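Local coordinates for peptidase M3B, oligoendopeptidase F (Enterococcus faecium, PDB 2QR4), which probably cleaves short peptides as a metal-dependent oligoendopeptidase of peptidase family M3, at residues D160-P164 with G199-Y204; T152-N157 with T210-T214; T214-H218 with H495-N499. All blocks are in the same frame, centred on the assembly; numbering follows the deposited sequence.

Contact 1 of 3, residues D160-P164 with G199-Y204; sequences DLVFP and GLYSVY
In this mostly helical M3-family protein, the extended link between helix 143-160 and strand 165-167 packs on helix 190-206. Leu161 is the first residue to leave helical angles, and from there to Pro164 the backbone is extended (psi 133° to 173°). It runs counter to the helix, with Leu161 near Val203 and Tyr204 and Pro164 at Gly199; CA atoms lie 6.1 Å apart for Phe163-Leu200 and 5.8 Å for Pro164-Gly199. At Gly199, Pro164 CD sits 3.3 Å from Gly199 O. Leu200, with chi1 at t, places CD1 over one face of the Phe163 ring in a CH-pi contact, 3.9 Å from the centroid. Ser202 lies at the margin, with OG 3.9 Å from Pro164 CG. Val203 (t) points toward the loop: its CG1 is 3.9 Å from Leu161 CD2, its CG2 3.7 Å from Phe163 CD1. Tyr204 (m) ends the row, its ring oblique to that of Phe163 (m), with centroids 5.8 Å apart and planes at 41°; its hydroxyl bonds Asn157. His178 meets Phe163 edge-to-face, while Asp160 turns elsewhere, to Asn209 and Thr210 of the second subunit. Within the helix, Ser202 OG donates to Gly199 O at 2.6 Å, the same oxygen that Pro164 CD approaches.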
ATOM      1  N   ASP A 160      -6.034  -0.191 -14.192  1.00 47.89           N
ATOM      2  CA  ASP A 160      -4.782  -0.010 -14.958  1.00 44.49           C
ATOM      3  C   ASP A 160      -4.300  -1.210 -15.803  1.00 41.71           C
ATOM      4  O   ASP A 160      -3.830  -1.012 -16.919  1.00 41.31           O
ATOM      5  CB  ASP A 160      -3.640   0.520 -14.071  1.00 44.24           C
ATOM      6  CG  ASP A 160      -3.917   1.927 -13.506  1.00 58.04           C
ATOM      7  OD1 ASP A 160      -4.894   2.593 -13.927  1.00 51.30           O
ATOM      8  OD2 ASP A 160      -3.141   2.365 -12.629  1.00 52.45           O
ATOM      9  N   LEU A 161      -4.396  -2.437 -15.300  1.00 40.73           N
ATOM     10  CA  LEU A 161      -3.973  -3.591 -16.114  1.00 45.79           C
ATOM     11  C   LEU A 161      -4.708  -3.655 -17.454  1.00 42.74           C
ATOM     12  O   LEU A 161      -5.921  -3.487 -17.504  1.00 45.40           O
ATOM     13  CB  LEU A 161      -4.209  -4.909 -15.375  1.00 46.63           C
ATOM     14  CG  LEU A 161      -3.344  -5.216 -14.154  1.00 43.87           C
ATOM     15  CD1 LEU A 161      -3.559  -6.641 -13.712  1.00 37.57           C
ATOM     16  CD2 LEU A 161      -1.910  -4.993 -14.460  1.00 37.23           C
ATOM     17  N   VAL A 162      -3.984  -3.868 -18.550  1.00 45.10           N
ATOM     18  CA  VAL A 162      -4.658  -4.253 -19.791  1.00 44.39           C
ATOM     19  C   VAL A 162      -4.041  -5.549 -20.309  1.00 48.15           C
ATOM     20  O   VAL A 162      -2.827  -5.752 -20.233  1.00 43.47           O
ATOM     21  CB  VAL A 162      -4.731  -3.139 -20.905  1.00 48.01           C
ATOM     22  CG1 VAL A 162      -4.419  -1.752 -20.361  1.00 39.51           C
ATOM     23  CG2 VAL A 162      -3.845  -3.473 -22.076  1.00 42.90           C
ATOM     24  N   PHE A 163      -4.903  -6.433 -20.801  1.00 46.22           N
ATOM     25  CA  PHE A 163      -4.513  -7.788 -21.171  1.00 44.75           C
ATOM     26  C   PHE A 163      -4.340  -7.921 -22.675  1.00 42.53           C
ATOM     27  O   PHE A 163      -4.843  -7.093 -23.436  1.00 40.45           O
ATOM     28  CB  PHE A 163      -5.552  -8.777 -20.641  1.00 45.09           C
ATOM     29  CG  PHE A 163      -5.665  -8.770 -19.149  1.00 40.93           C
ATOM     30  CD1 PHE A 163      -4.858  -9.592 -18.380  1.00 43.45           C
ATOM     31  CD2 PHE A 163      -6.537  -7.905 -18.511  1.00 39.88           C
ATOM     32  CE1 PHE A 163      -4.935  -9.573 -16.992  1.00 44.95           C
ATOM     33  CE2 PHE A 163      -6.626  -7.889 -17.126  1.00 37.34           C
ATOM     34  CZ  PHE A 163      -5.818  -8.723 -16.370  1.00 38.56           C
ATOM     35  N   PRO A 164      -3.632  -8.964 -23.119  1.00 38.10           N
ATOM     36  CA  PRO A 164      -3.349  -8.953 -24.541  1.00 50.12           C
ATOM     37  C   PRO A 164      -4.573  -9.321 -25.373  1.00 51.52           C
ATOM     38  O   PRO A 164      -5.614  -9.693 -24.839  1.00 47.36           O
ATOM     39  CB  PRO A 164      -2.230 -10.005 -24.713  1.00 38.04           C
ATOM     40  CG  PRO A 164      -1.987 -10.602 -23.371  1.00 45.00           C
ATOM     41  CD  PRO A 164      -3.086 -10.153 -22.443  1.00 49.42           C
ATOM     42  N   GLY A 199      -2.921 -15.716 -22.013  1.00 42.10           N
ATOM     43  CA  GLY A 199      -2.918 -14.263 -22.147  1.00 32.37           C
ATOM     44  C   GLY A 199      -3.089 -13.586 -20.793  1.00 41.41           C
ATOM     45  O   GLY A 199      -2.327 -12.682 -20.439  1.00 46.72           O
ATOM     46  N   LEU A 200      -4.081 -14.038 -20.027  1.00 40.25           N
ATOM     47  CA  LEU A 200      -4.423 -13.380 -18.769  1.00 44.39           C
ATOM     48  C   LEU A 200      -3.278 -13.552 -17.802  1.00 40.24           C
ATOM     49  O   LEU A 200      -2.845 -12.599 -17.159  1.00 48.61           O
ATOM     50  CB  LEU A 200      -5.710 -13.951 -18.167  1.00 33.01           C
ATOM     51  CG  LEU A 200      -6.146 -13.365 -16.816  1.00 44.25           C
ATOM     52  CD1 LEU A 200      -7.191 -12.265 -16.968  1.00 38.34           C
ATOM     53  CD2 LEU A 200      -6.684 -14.450 -15.915  1.00 43.01           C
ATOM     54  N   TYR A 201      -2.768 -14.775 -17.722  1.00 49.11           N
ATOM     55  CA  TYR A 201      -1.696 -15.075 -16.784  1.00 41.02           C
ATOM     56  C   TYR A 201      -0.354 -14.457 -17.151  1.00 42.13           C
ATOM     57  O   TYR A 201       0.473 -14.238 -16.277  1.00 51.77           O
ATOM     58  CB  TYR A 201      -1.600 -16.572 -16.505  1.00 43.37           C
ATOM     59  CG  TYR A 201      -2.639 -17.006 -15.502  1.00 45.21           C
ATOM     60  CD1 TYR A 201      -2.448 -16.792 -14.147  1.00 47.77           C
ATOM     61  CD2 TYR A 201      -3.835 -17.571 -15.910  1.00 49.80           C
ATOM     62  CE1 TYR A 201      -3.419 -17.160 -13.212  1.00 51.64           C
ATOM     63  CE2 TYR A 201      -4.807 -17.941 -14.990  1.00 46.18           C
ATOM     64  CZ  TYR A 201      -4.583 -17.741 -13.639  1.00 52.08           C
ATOM     65  OH  TYR A 201      -5.541 -18.113 -12.720  1.00 63.88           O
ATOM     66  N   SER A 202      -0.131 -14.147 -18.424  1.00 37.67           N
ATOM     67  CA  SER A 202       1.116 -13.466 -18.772  1.00 42.43           C
ATOM     68  C   SER A 202       1.192 -12.130 -18.028  1.00 41.29           C
ATOM     69  O   SER A 202       2.256 -11.692 -17.635  1.00 43.53           O
ATOM     70  CB  SER A 202       1.245 -13.261 -20.288  1.00 32.96           C
ATOM     71  OG  SER A 202       0.230 -12.396 -20.775  1.00 49.99           O
ATOM     72  N   VAL A 203       0.049 -11.501 -17.805  1.00 38.48           N
ATOM     73  CA  VAL A 203       0.023 -10.216 -17.119  1.00 42.55           C
ATOM     74  C   VAL A 203       0.181 -10.343 -15.600  1.00 44.06           C
ATOM     75  O   VAL A 203       0.907  -9.567 -14.990  1.00 49.44           O
ATOM     76  CB  VAL A 203      -1.266  -9.415 -17.469  1.00 45.77           C
ATOM     77  CG1 VAL A 203      -1.374  -8.166 -16.610  1.00 33.98           C
ATOM     78  CG2 VAL A 203      -1.263  -9.042 -18.951  1.00 39.20           C
ATOM     79  N   TYR A 204      -0.502 -11.303 -14.981  1.00 39.57           N
ATOM     80  CA  TYR A 204      -0.293 -11.541 -13.549  1.00 39.78           C
ATOM     81  C   TYR A 204       1.136 -11.927 -13.231  1.00 42.69           C
ATOM     82  O   TYR A 204       1.690 -11.505 -12.220  1.00 54.09           O
ATOM     83  CB  TYR A 204      -1.320 -12.530 -12.975  1.00 36.55           C
ATOM     84  CG  TYR A 204      -2.634 -11.833 -12.866  1.00 40.29           C
ATOM     85  CD1 TYR A 204      -2.845 -10.868 -11.888  1.00 39.78           C
ATOM     86  CD2 TYR A 204      -3.629 -12.044 -13.808  1.00 42.10           C
ATOM     87  CE1 TYR A 204      -4.034 -10.168 -11.824  1.00 44.03           C
ATOM     88  CE2 TYR A 204      -4.819 -11.358 -13.750  1.00 35.10           C
ATOM     89  CZ  TYR A 204      -5.018 -10.423 -12.759  1.00 39.46           C
ATOM     90  OH  TYR A 204      -6.204  -9.748 -12.716  1.00 41.07           O
TER

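Contact 2 of 3, residues T152-N157 with T210-T214; sequences TFAVLN and TFAST
Both segments are helical throughout, and their axes run nearly antiparallel, at 154° between N-to-C directions with a closest approach of 10.4 Å. Phe153 and Thr214 bring the backbones nearest, CA to CA 6.3 Å. This is apolar helix-helix packing centred on Phe211, whose CA-to-CB bond points sideways but whose m rotamer brings the ring up against helix 152-157. There Phe153 (chi1 t) meets it obliquely, centroids 5.6 Å apart, planes at 63°, with Phe153 CD1 3.5 Å from Phe211 CE1. Leu156 (t, then p) reaches across with CD2, 3.8 Å from Phe211 CE1 and 3.6 Å from Thr210 CG2. A turn away, the methyls Thr152 CG2 and Thr214 CG2 lie 3.9 Å apart. The polar ends look elsewhere: Asn157 bonds Tyr204, and Thr152 and Thr210 bond Ser213 and Asp160 of the second subunit. Helix 143-160 thus packs against helix 208-228 of its own chain and also meets that of the second subunit, with the Phe153 ring stacked on Tyr497 from the loop before helix 503-520.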
ATOM      1  N   THR A 152      -4.942  -0.090  -3.573  1.00 36.90           N
ATOM      2  CA  THR A 152      -3.947  -0.115  -4.633  1.00 44.31           C
ATOM      3  C   THR A 152      -4.169  -1.349  -5.491  1.00 48.43           C
ATOM      4  O   THR A 152      -4.114  -1.280  -6.719  1.00 43.87           O
ATOM      5  CB  THR A 152      -2.534  -0.126  -4.044  1.00 42.81           C
ATOM      6  OG1 THR A 152      -2.411   0.985  -3.151  1.00 43.01           O
ATOM      7  CG2 THR A 152      -1.469  -0.024  -5.130  1.00 37.45           C
ATOM      8  N   PHE A 153      -4.461  -2.470  -4.837  1.00 47.74           N
ATOM      9  CA  PHE A 153      -4.755  -3.696  -5.550  1.00 45.06           C
ATOM     10  C   PHE A 153      -5.958  -3.521  -6.468  1.00 42.68           C
ATOM     11  O   PHE A 153      -5.906  -3.835  -7.653  1.00 42.96           O
ATOM     12  CB  PHE A 153      -5.043  -4.836  -4.590  1.00 37.32           C
ATOM     13  CG  PHE A 153      -5.705  -5.991  -5.254  1.00 41.46           C
ATOM     14  CD1 PHE A 153      -4.952  -6.920  -5.961  1.00 37.95           C
ATOM     15  CD2 PHE A 153      -7.081  -6.144  -5.198  1.00 38.61           C
ATOM     16  CE1 PHE A 153      -5.553  -7.988  -6.602  1.00 44.35           C
ATOM     17  CE2 PHE A 153      -7.699  -7.219  -5.833  1.00 46.39           C
ATOM     18  CZ  PHE A 153      -6.928  -8.136  -6.545  1.00 42.41           C
ATOM     19  N   ALA A 154      -7.041  -3.020  -5.897  1.00 36.25           N
ATOM     20  CA  ALA A 154      -8.307  -2.836  -6.609  1.00 46.57           C
ATOM     21  C   ALA A 154      -8.108  -2.001  -7.871  1.00 40.23           C
ATOM     22  O   ALA A 154      -8.644  -2.303  -8.929  1.00 49.18           O
ATOM     23  CB  ALA A 154      -9.355  -2.161  -5.663  1.00 31.97           C
ATOM     24  N   VAL A 155      -7.318  -0.950  -7.744  1.00 45.50           N
ATOM     25  CA  VAL A 155      -7.142   0.021  -8.807  1.00 49.96           C
ATOM     26  C   VAL A 155      -6.238  -0.548  -9.912  1.00 41.52           C
ATOM     27  O   VAL A 155      -6.553  -0.503 -11.117  1.00 44.22           O
ATOM     28  CB  VAL A 155      -6.556   1.320  -8.225  1.00 49.71           C
ATOM     29  CG1 VAL A 155      -5.105   1.367  -8.463  1.00 48.01           C
ATOM     30  CG2 VAL A 155      -7.209   2.519  -8.844  1.00 63.56           C
ATOM     31  N   LEU A 156      -5.129  -1.125  -9.496  1.00 37.77           N
ATOM     32  CA  LEU A 156      -4.255  -1.792 -10.435  1.00 37.90           C
ATOM     33  C   LEU A 156      -5.006  -2.925 -11.160  1.00 41.39           C
ATOM     34  O   LEU A 156      -4.932  -3.043 -12.385  1.00 52.66           O
ATOM     35  CB  LEU A 156      -3.031  -2.331  -9.695  1.00 33.61           C
ATOM     36  CG  LEU A 156      -2.052  -3.202 -10.475  1.00 41.84           C
ATOM     37  CD1 LEU A 156      -1.477  -2.454 -11.694  1.00 37.64           C
ATOM     38  CD2 LEU A 156      -0.950  -3.628  -9.540  1.00 39.88           C
ATOM     39  N   ASN A 157      -5.738  -3.746 -10.407  1.00 40.07           N
ATOM     40  CA  ASN A 157      -6.401  -4.921 -10.983  1.00 42.95           C
ATOM     41  C   ASN A 157      -7.551  -4.539 -11.903  1.00 42.90           C
ATOM     42  O   ASN A 157      -7.722  -5.120 -12.967  1.00 44.11           O
ATOM     43  CB  ASN A 157      -6.915  -5.870  -9.888  1.00 45.46           C
ATOM     44  CG  ASN A 157      -7.238  -7.269 -10.427  1.00 48.50           C
ATOM     45  OD1 ASN A 157      -8.272  -7.861 -10.104  1.00 52.01           O
ATOM     46  ND2 ASN A 157      -6.350  -7.798 -11.245  1.00 38.10           N
ATOM     47  N   THR A 210       4.520  -6.735  -7.622  1.00 43.17           N
ATOM     48  CA  THR A 210       3.650  -5.659  -7.151  1.00 38.35           C
ATOM     49  C   THR A 210       2.510  -6.187  -6.278  1.00 40.51           C
ATOM     50  O   THR A 210       2.270  -5.688  -5.175  1.00 51.07           O
ATOM     51  CB  THR A 210       3.090  -4.873  -8.336  1.00 42.92           C
ATOM     52  OG1 THR A 210       4.188  -4.370  -9.099  1.00 41.38           O
ATOM     53  CG2 THR A 210       2.209  -3.706  -7.862  1.00 32.91           C
ATOM     54  N   PHE A 211       1.831  -7.216  -6.766  1.00 37.69           N
ATOM     55  CA  PHE A 211       0.787  -7.885  -6.005  1.00 39.30           C
ATOM     56  C   PHE A 211       1.280  -8.542  -4.708  1.00 41.52           C
ATOM     57  O   PHE A 211       0.590  -8.497  -3.690  1.00 44.12           O
ATOM     58  CB  PHE A 211       0.097  -8.911  -6.881  1.00 38.61           C
ATOM     59  CG  PHE A 211      -0.782  -8.312  -7.938  1.00 41.12           C
ATOM     60  CD1 PHE A 211      -1.803  -7.434  -7.595  1.00 46.00           C
ATOM     61  CD2 PHE A 211      -0.606  -8.639  -9.269  1.00 41.56           C
ATOM     62  CE1 PHE A 211      -2.640  -6.899  -8.563  1.00 36.28           C
ATOM     63  CE2 PHE A 211      -1.436  -8.094 -10.243  1.00 41.78           C
ATOM     64  CZ  PHE A 211      -2.450  -7.224  -9.882  1.00 39.62           C
ATOM     65  N   ALA A 212       2.473  -9.129  -4.726  1.00 40.69           N
ATOM     66  CA  ALA A 212       3.040  -9.689  -3.497  1.00 41.40           C
ATOM     67  C   ALA A 212       3.204  -8.575  -2.470  1.00 43.19           C
ATOM     68  O   ALA A 212       2.926  -8.750  -1.290  1.00 44.94           O
ATOM     69  CB  ALA A 212       4.389 -10.337  -3.773  1.00 35.61           C
ATOM     70  N   SER A 213       3.676  -7.436  -2.946  1.00 36.96           N
ATOM     71  CA  SER A 213       3.862  -6.265  -2.132  1.00 42.60           C
ATOM     72  C   SER A 213       2.525  -5.793  -1.556  1.00 41.24           C
ATOM     73  O   SER A 213       2.411  -5.585  -0.351  1.00 44.07           O
ATOM     74  CB  SER A 213       4.537  -5.162  -2.964  1.00 40.51           C
ATOM     75  OG  SER A 213       4.677  -3.962  -2.217  1.00 44.92           O
ATOM     76  N   THR A 214       1.506  -5.641  -2.398  1.00 38.39           N
ATOM     77  CA  THR A 214       0.190  -5.159  -1.893  1.00 43.90           C
ATOM     78  C   THR A 214      -0.442  -6.163  -0.940  1.00 42.80           C
ATOM     79  O   THR A 214      -0.937  -5.789   0.117  1.00 48.05           O
ATOM     80  CB  THR A 214      -0.820  -4.783  -3.024  1.00 39.67           C
ATOM     81  OG1 THR A 214      -0.931  -5.855  -3.975  1.00 47.23           O
ATOM     82  CG2 THR A 214      -0.359  -3.526  -3.754  1.00 32.38           C
TER

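Contact 3 of 3, residues T214-H218 with H495-N499; sequences TLGTH and HFYYN
Tyr497 gives up the most surface here, and the contact can be read outward from its ring. His495 and Phe496, just before it, lie in a 3-10 segment. The CA-to-CB bond of Tyr497 points sideways, but chi1 m brings its ring up against helix 208-228, where 214-218 is regular helix. His218 and Tyr497 are the closest pair of backbones, CA to CA 6.7 Å. At the tip of the ring, Tyr497 OH and Thr214 OG1 form a hydrogen bond of 2.8 Å. Leu215 (t, then p) covers one ring face: its CD1 stands 4.0 Å from the Tyr497 centroid, only 10° off the normal, a CH-pi contact, and also touches Phe496 CB at 3.8 Å. One turn on, His218 (chi1 t) points toward the loop. Its ring lies oblique to that of Tyr497, centroids 5.6 Å apart and planes at 50°, and its NE2 donates to Tyr498 O at 2.8 Å in a nearly straight bond (172°). Beyond the pair, Phe153 stacks on Tyr497, and Met449 of helix 418-454 touches Leu215 and Phe496. Two hydrogen bonds, one to a hydroxyl and one to a main-chain carbonyl, and the Leu215 CH-pi contact thus tie helix 208-228 to the tyrosine-rich loop before helix 503-520, within the helical M3 peptidase fold.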
ATOM      1  N   THR A 214       1.506  -5.641  -2.398  1.00 38.39           N
ATOM      2  CA  THR A 214       0.190  -5.159  -1.893  1.00 43.90           C
ATOM      3  C   THR A 214      -0.442  -6.163  -0.940  1.00 42.80           C
ATOM      4  O   THR A 214      -0.937  -5.789   0.117  1.00 48.05           O
ATOM      5  CB  THR A 214      -0.820  -4.783  -3.024  1.00 39.67           C
ATOM      6  OG1 THR A 214      -0.931  -5.855  -3.975  1.00 47.23           O
ATOM      7  CG2 THR A 214      -0.359  -3.526  -3.754  1.00 32.38           C
ATOM      8  N   LEU A 215      -0.380  -7.446  -1.291  1.00 45.84           N
ATOM      9  CA  LEU A 215      -1.017  -8.483  -0.472  1.00 45.59           C
ATOM     10  C   LEU A 215      -0.232  -8.717   0.812  1.00 43.54           C
ATOM     11  O   LEU A 215      -0.802  -8.765   1.897  1.00 44.49           O
ATOM     12  CB  LEU A 215      -1.184  -9.781  -1.258  1.00 42.15           C
ATOM     13  CG  LEU A 215      -1.841 -10.947  -0.524  1.00 46.78           C
ATOM     14  CD1 LEU A 215      -3.214 -10.548   0.090  1.00 38.56           C
ATOM     15  CD2 LEU A 215      -1.963 -12.156  -1.444  1.00 41.52           C
ATOM     16  N   GLY A 216       1.084  -8.845   0.673  1.00 41.02           N
ATOM     17  CA  GLY A 216       2.002  -8.850   1.813  1.00 33.71           C
ATOM     18  C   GLY A 216       1.765  -7.747   2.841  1.00 44.25           C
ATOM     19  O   GLY A 216       1.727  -8.004   4.050  1.00 46.13           O
ATOM     20  N   THR A 217       1.596  -6.513   2.375  1.00 44.16           N
ATOM     21  CA  THR A 217       1.304  -5.405   3.286  1.00 41.69           C
ATOM     22  C   THR A 217      -0.015  -5.637   4.041  1.00 50.39           C
ATOM     23  O   THR A 217      -0.114  -5.413   5.253  1.00 45.77           O
ATOM     24  CB  THR A 217       1.233  -4.089   2.522  1.00 50.76           C
ATOM     25  OG1 THR A 217       2.477  -3.869   1.834  1.00 49.07           O
ATOM     26  CG2 THR A 217       0.969  -2.949   3.483  1.00 47.94           C
ATOM     27  N   HIS A 218      -1.020  -6.108   3.309  1.00 43.16           N
ATOM     28  CA  HIS A 218      -2.347  -6.353   3.866  1.00 42.65           C
ATOM     29  C   HIS A 218      -2.238  -7.378   4.971  1.00 38.84           C
ATOM     30  O   HIS A 218      -2.804  -7.206   6.050  1.00 47.80           O
ATOM     31  CB  HIS A 218      -3.302  -6.891   2.780  1.00 38.25           C
ATOM     32  CG  HIS A 218      -4.712  -7.031   3.240  1.00 43.50           C
ATOM     33  ND1 HIS A 218      -5.512  -5.937   3.515  1.00 51.74           N
ATOM     34  CD2 HIS A 218      -5.477  -8.126   3.460  1.00 46.19           C
ATOM     35  CE1 HIS A 218      -6.709  -6.356   3.889  1.00 48.28           C
ATOM     36  NE2 HIS A 218      -6.713  -7.678   3.867  1.00 50.22           N
ATOM     37  N   HIS A 495     -10.489 -11.901  -2.651  1.00 38.53           N
ATOM     38  CA  HIS A 495     -10.880 -12.323  -1.311  1.00 44.21           C
ATOM     39  C   HIS A 495      -9.730 -12.388  -0.342  1.00 41.96           C
ATOM     40  O   HIS A 495      -9.947 -12.370   0.868  1.00 46.11           O
ATOM     41  CB  HIS A 495     -11.622 -13.652  -1.345  1.00 45.15           C
ATOM     42  CG  HIS A 495     -12.987 -13.545  -1.942  1.00 60.95           C
ATOM     43  ND1 HIS A 495     -13.235 -13.779  -3.279  1.00 68.24           N
ATOM     44  CD2 HIS A 495     -14.171 -13.187  -1.395  1.00 55.39           C
ATOM     45  CE1 HIS A 495     -14.520 -13.592  -3.521  1.00 64.90           C
ATOM     46  NE2 HIS A 495     -15.110 -13.238  -2.394  1.00 60.46           N
ATOM     47  N   PHE A 496      -8.509 -12.443  -0.864  1.00 37.43           N
ATOM     48  CA  PHE A 496      -7.342 -12.478   0.007  1.00 38.08           C
ATOM     49  C   PHE A 496      -7.109 -11.135   0.667  1.00 37.64           C
ATOM     50  O   PHE A 496      -6.317 -11.055   1.599  1.00 38.56           O
ATOM     51  CB  PHE A 496      -6.094 -12.889  -0.756  1.00 41.61           C
ATOM     52  CG  PHE A 496      -6.046 -14.340  -1.090  1.00 43.54           C
ATOM     53  CD1 PHE A 496      -6.640 -15.276  -0.246  1.00 39.29           C
ATOM     54  CD2 PHE A 496      -5.392 -14.780  -2.233  1.00 38.02           C
ATOM     55  CE1 PHE A 496      -6.586 -16.632  -0.542  1.00 34.82           C
ATOM     56  CE2 PHE A 496      -5.342 -16.135  -2.544  1.00 46.85           C
ATOM     57  CZ  PHE A 496      -5.933 -17.061  -1.690  1.00 45.38           C
ATOM     58  N   TYR A 497      -7.774 -10.091   0.159  1.00 35.52           N
ATOM     59  CA  TYR A 497      -7.734  -8.728   0.748  1.00 42.30           C
ATOM     60  C   TYR A 497      -8.924  -8.465   1.696  1.00 45.39           C
ATOM     61  O   TYR A 497      -9.199  -7.329   2.086  1.00 43.59           O
ATOM     62  CB  TYR A 497      -7.699  -7.643  -0.350  1.00 35.08           C
ATOM     63  CG  TYR A 497      -6.438  -7.670  -1.181  1.00 44.37           C
ATOM     64  CD1 TYR A 497      -5.317  -6.920  -0.809  1.00 35.77           C
ATOM     65  CD2 TYR A 497      -6.352  -8.467  -2.328  1.00 34.54           C
ATOM     66  CE1 TYR A 497      -4.153  -6.945  -1.568  1.00 39.90           C
ATOM     67  CE2 TYR A 497      -5.182  -8.503  -3.095  1.00 35.43           C
ATOM     68  CZ  TYR A 497      -4.093  -7.734  -2.711  1.00 39.96           C
ATOM     69  OH  TYR A 497      -2.933  -7.780  -3.446  1.00 41.92           O
ATOM     70  N   TYR A 498      -9.647  -9.518   2.042  1.00 45.11           N
ATOM     71  CA  TYR A 498     -10.632  -9.426   3.104  1.00 42.29           C
ATOM     72  C   TYR A 498      -9.890  -9.857   4.358  1.00 52.39           C
ATOM     73  O   TYR A 498      -8.723  -9.507   4.537  1.00 53.66           O
ATOM     74  CB  TYR A 498     -11.820 -10.329   2.804  1.00 53.10           C
ATOM     75  CG  TYR A 498     -12.684  -9.816   1.666  1.00 56.63           C
ATOM     76  CD1 TYR A 498     -12.164  -8.952   0.706  1.00 62.62           C
ATOM     77  CD2 TYR A 498     -14.012 -10.198   1.544  1.00 71.72           C
ATOM     78  CE1 TYR A 498     -12.940  -8.475  -0.339  1.00 57.07           C
ATOM     79  CE2 TYR A 498     -14.802  -9.725   0.497  1.00 75.21           C
ATOM     80  CZ  TYR A 498     -14.254  -8.866  -0.438  1.00 67.85           C
ATOM     81  OH  TYR A 498     -15.026  -8.394  -1.467  1.00 66.17           O
ATOM     82  N   ASN A 499     -10.531 -10.634   5.215  1.00 40.61           N
ATOM     83  CA  ASN A 499      -9.907 -11.008   6.479  1.00 37.33           C
ATOM     84  C   ASN A 499     -10.435 -12.365   6.956  1.00 34.98           C
ATOM     85  O   ASN A 499     -11.301 -12.445   7.825  1.00 30.00           O
ATOM     86  CB  ASN A 499     -10.177  -9.911   7.528  1.00 32.85           C
ATOM     87  CG  ASN A 499      -9.300 -10.042   8.763  1.00 41.92           C
ATOM     88  OD1 ASN A 499      -8.342 -10.818   8.784  1.00 44.55           O
ATOM     89  ND2 ASN A 499      -9.628  -9.283   9.804  1.00 40.59           N
TER

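How the contacts relate
The three contacts show how a helical fold is knitted through consecutive helices: 190-206 serves contact 1, and 208-228 serves contacts 2 and 3. Contact 1 is nested inside the loop that contact 2 closes; their centres lie 13 Å apart, bridged by Leu161 N to Leu156 O (3.0 Å) and by Tyr204 CD1 to Phe211 CE2 (3.5 Å). Contacts 2 and 3 share Thr214, with centres only 9 Å apart and Phe153 CD1 3.3 Å from Tyr497 CE2. Contacts 1 and 3, 20 Å apart between centres, do not touch. Aromatic rings thus continue from Phe163 through Tyr204, Phe211 and Phe153 to Tyr497, while all three contacts reach the second subunit.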